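Local coordinates for protein beta-glucoside phosphorylase BglX (Unidentified, PDB 5VQE) that probably cleaves beta-glucosides with phosphate as a glycoside hydrolase family 3 phosphorylase, and holds 2-deoxy-2-fluoroglucose in its sugar pocket, at residues L509-P514 and I527-S532. Numbering follows the deposited sequence.
Sequences LSFSNP and INAYTS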
ATOM      1  N   LEU A 509     -12.303   4.248  19.937  1.00 13.60           N
ATOM      2  CA  LEU A 509     -12.476   4.126  18.495  1.00 12.32           C
ATOM      3  C   LEU A 509     -11.108   4.147  17.828  1.00 14.59           C
ATOM      4  O   LEU A 509     -10.372   5.133  17.955  1.00 15.59           O
ATOM      5  CB  LEU A 509     -13.325   5.274  17.947  1.00 14.57           C
ATOM      6  CG  LEU A 509     -14.632   5.608  18.666  1.00 15.94           C
ATOM      7  CD1 LEU A 509     -15.216   6.888  18.091  1.00 15.63           C
ATOM      8  CD2 LEU A 509     -15.620   4.464  18.556  1.00 18.11           C
ATOM      9  N   SER A 510     -10.776   3.087  17.100  1.00 13.16           N
ATOM     10  CA  SER A 510      -9.598   3.085  16.241  1.00 12.92           C
ATOM     11  C   SER A 510     -10.017   3.349  14.802  1.00 13.51           C
ATOM     12  O   SER A 510     -10.878   2.644  14.263  1.00 14.26           O
ATOM     13  CB  SER A 510      -8.843   1.761  16.301  1.00 15.57           C
ATOM     14  OG  SER A 510      -7.764   1.808  15.376  1.00 16.22           O
ATOM     15  N   PHE A 511      -9.394   4.351  14.183  1.00 14.38           N
ATOM     16  CA  PHE A 511      -9.586   4.640  12.770  1.00 14.25           C
ATOM     17  C   PHE A 511      -8.399   4.176  11.927  1.00 14.88           C
ATOM     18  O   PHE A 511      -8.217   4.640  10.796  1.00 14.17           O
ATOM     19  CB  PHE A 511      -9.854   6.133  12.576  1.00 13.77           C
ATOM     20  CG  PHE A 511     -11.226   6.570  13.054  1.00 17.33           C
ATOM     21  CD1 PHE A 511     -11.464   6.829  14.399  1.00 16.41           C
ATOM     22  CD2 PHE A 511     -12.276   6.712  12.157  1.00 16.54           C
ATOM     23  CE1 PHE A 511     -12.724   7.231  14.841  1.00 20.01           C
ATOM     24  CE2 PHE A 511     -13.534   7.113  12.591  1.00 16.67           C
ATOM     25  CZ  PHE A 511     -13.754   7.373  13.942  1.00 17.12           C
ATOM     26  N   SER A 512      -7.598   3.249  12.450  1.00 17.15           N
ATOM     27  CA  SER A 512      -6.539   2.645  11.656  1.00 14.72           C
ATOM     28  C   SER A 512      -6.157   1.282  12.224  1.00 14.86           C
ATOM     29  O   SER A 512      -6.789   0.275  11.888  1.00 13.64           O
ATOM     30  CB  SER A 512      -5.343   3.590  11.585  1.00 16.50           C
ATOM     31  OG  SER A 512      -4.522   3.256  10.493  1.00 17.99           O
ATOM     32  N   ASN A 513      -5.163   1.236  13.108  1.00 13.85           N
ATOM     33  CA  ASN A 513      -4.633  -0.030  13.611  1.00 14.74           C
ATOM     34  C   ASN A 513      -5.737  -0.844  14.288  1.00 16.01           C
ATOM     35  O   ASN A 513      -6.373  -0.347  15.233  1.00 17.47           O
ATOM     36  CB  ASN A 513      -3.496   0.254  14.593  1.00 13.36           C
ATOM     37  CG  ASN A 513      -2.777  -1.004  15.057  1.00 16.31           C
ATOM     38  OD1 ASN A 513      -3.236  -2.116  14.840  1.00 16.70           O
ATOM     39  ND2 ASN A 513      -1.643  -0.817  15.723  1.00 19.64           N
ATOM     40  N   PRO A 514      -6.012  -2.073  13.844  1.00 15.29           N
ATOM     41  CA  PRO A 514      -7.095  -2.857  14.449  1.00 13.92           C
ATOM     42  C   PRO A 514      -6.718  -3.552  15.746  1.00 14.63           C
ATOM     43  O   PRO A 514      -7.578  -4.202  16.349  1.00 13.56           O
ATOM     44  CB  PRO A 514      -7.404  -3.891  13.362  1.00 14.16           C
ATOM     45  CG  PRO A 514      -6.051  -4.122  12.746  1.00 14.95           C
ATOM     46  CD  PRO A 514      -5.404  -2.778  12.701  1.00 13.58           C
ATOM     47  N   ILE A 527     -14.249  -0.250  19.008  1.00 16.78           N
ATOM     48  CA  ILE A 527     -14.724  -0.301  17.629  1.00 14.18           C
ATOM     49  C   ILE A 527     -13.539  -0.065  16.699  1.00 13.65           C
ATOM     50  O   ILE A 527     -12.751   0.863  16.909  1.00 13.02           O
ATOM     51  CB  ILE A 527     -15.832   0.739  17.362  1.00 15.02           C
ATOM     52  CG1 ILE A 527     -17.064   0.441  18.224  1.00 19.34           C
ATOM     53  CG2 ILE A 527     -16.250   0.730  15.887  1.00 17.77           C
ATOM     54  CD1 ILE A 527     -17.991   1.622  18.403  1.00 18.06           C
ATOM     55  N   ASN A 528     -13.424  -0.897  15.670  1.00 12.91           N
ATOM     56  CA  ASN A 528     -12.427  -0.721  14.621  1.00 13.31           C
ATOM     57  C   ASN A 528     -13.100  -0.141  13.383  1.00 16.85           C
ATOM     58  O   ASN A 528     -14.089  -0.696  12.897  1.00 15.47           O
ATOM     59  CB  ASN A 528     -11.763  -2.052  14.271  1.00 12.19           C
ATOM     60  CG  ASN A 528     -10.566  -2.366  15.147  1.00 13.46           C
ATOM     61  OD1 ASN A 528      -9.899  -1.465  15.657  1.00 13.57           O
ATOM     62  ND2 ASN A 528     -10.272  -3.651  15.301  1.00 12.93           N
ATOM     63  N   ALA A 529     -12.546   0.963  12.869  1.00 12.87           N
ATOM     64  CA  ALA A 529     -13.026   1.587  11.646  1.00 12.94           C
ATOM     65  C   ALA A 529     -12.020   1.542  10.498  1.00 17.99           C
ATOM     66  O   ALA A 529     -12.405   1.824   9.358  1.00 12.16           O
ATOM     67  CB  ALA A 529     -13.415   3.045  11.919  1.00 14.58           C
ATOM     68  N   TYR A 530     -10.745   1.241  10.776  1.00 13.50           N
ATOM     69  CA  TYR A 530      -9.719   0.904   9.783  1.00 14.99           C
ATOM     70  C   TYR A 530      -9.245   2.074   8.926  1.00 15.46           C
ATOM     71  O   TYR A 530      -8.158   2.006   8.338  1.00 14.14           O
ATOM     72  CB  TYR A 530     -10.206  -0.200   8.843  1.00 12.78           C
ATOM     73  CG  TYR A 530     -10.851  -1.389   9.509  1.00 13.04           C
ATOM     74  CD1 TYR A 530     -10.091  -2.336  10.178  1.00 11.59           C
ATOM     75  CD2 TYR A 530     -12.226  -1.578   9.442  1.00 14.55           C
ATOM     76  CE1 TYR A 530     -10.679  -3.429  10.782  1.00 13.85           C
ATOM     77  CE2 TYR A 530     -12.824  -2.664  10.037  1.00 15.29           C
ATOM     78  CZ  TYR A 530     -12.048  -3.588  10.709  1.00 14.73           C
ATOM     79  OH  TYR A 530     -12.642  -4.677  11.304  1.00 13.52           O
ATOM     80  N   THR A 531     -10.050   3.129   8.808  1.00 13.38           N
ATOM     81  CA  THR A 531      -9.748   4.252   7.933  1.00 12.41           C
ATOM     82  C   THR A 531     -10.142   5.554   8.606  1.00 16.90           C
ATOM     83  O   THR A 531     -11.237   5.653   9.161  1.00 16.50           O
ATOM     84  CB  THR A 531     -10.513   4.138   6.609  1.00 14.23           C
ATOM     85  OG1 THR A 531     -10.274   2.853   6.017  1.00 16.44           O
ATOM     86  CG2 THR A 531     -10.100   5.234   5.654  1.00 15.62           C
ATOM     87  N   SER A 532      -9.275   6.562   8.521  1.00 13.30           N
ATOM     88  CA  SER A 532      -9.554   7.877   9.101  1.00 17.97           C
ATOM     89  C   SER A 532      -9.782   8.863   7.958  1.00 18.22           C
ATOM     90  O   SER A 532      -8.876   9.576   7.529  1.00 15.40           O
ATOM     91  CB  SER A 532      -8.431   8.334  10.015  1.00 18.37           C
ATOM     92  OG  SER A 532      -8.830   9.500  10.730  1.00 15.60           O
TER
HETATM   93  O   HOH W   1      -5.944   3.567   8.001  1.00 14.10           O
HETATM   94  O   HOH W   2      -9.360  -0.035  12.891  1.00 14.65           O
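Asn528 turns its carboxamide across to Pro514: ND2 donates to Pro514 O at 2.9 Å, within the carbonyl plane and on a lone pair, and the acceptor lies close to the amide's own plane. CG lies beside the backbone N (chi1 -87°), on the side of the sheet it shares with Ser510, and OD1 comes 3.5 Å from Ser510 CB. An alanine here would probably leave Pro514 O without this donor and the loop after Ser510 less firmly tied to its neighbour. Leu509 and Ile527 lie side by side on the other face, where CD2 of Leu509 meets CD1 of Ile527 at 3.7 Å and Met540 of helix 534-544 also packs on Ile527. The two strands are parallel neighbours in the mixed six-stranded sheet of the C-terminal part of the chain; both end here and run on as loops that stay close as far as Ser512 and Tyr530. Backbone hydrogen bonds join Ser510 N to Ile527 O and Ala529 N to Ser510 O (2.7 Å). Beyond them Ser510 OG, anti to its backbone N, accepts from Ser512 N in an ST turn and donates to Asn513 O at 2.6 Å, the donor standing above that carbonyl plane. Thr531 O meets the Phe511 ring at its edge, 3.3 Å from CD2, and Ala529 CB approaches the same carbon obliquely; Tyr473 stacks on this ring. A water bridges the two loops, accepting from Tyr530 N and lying 2.8 Å from Ser512 O, to which it can donate.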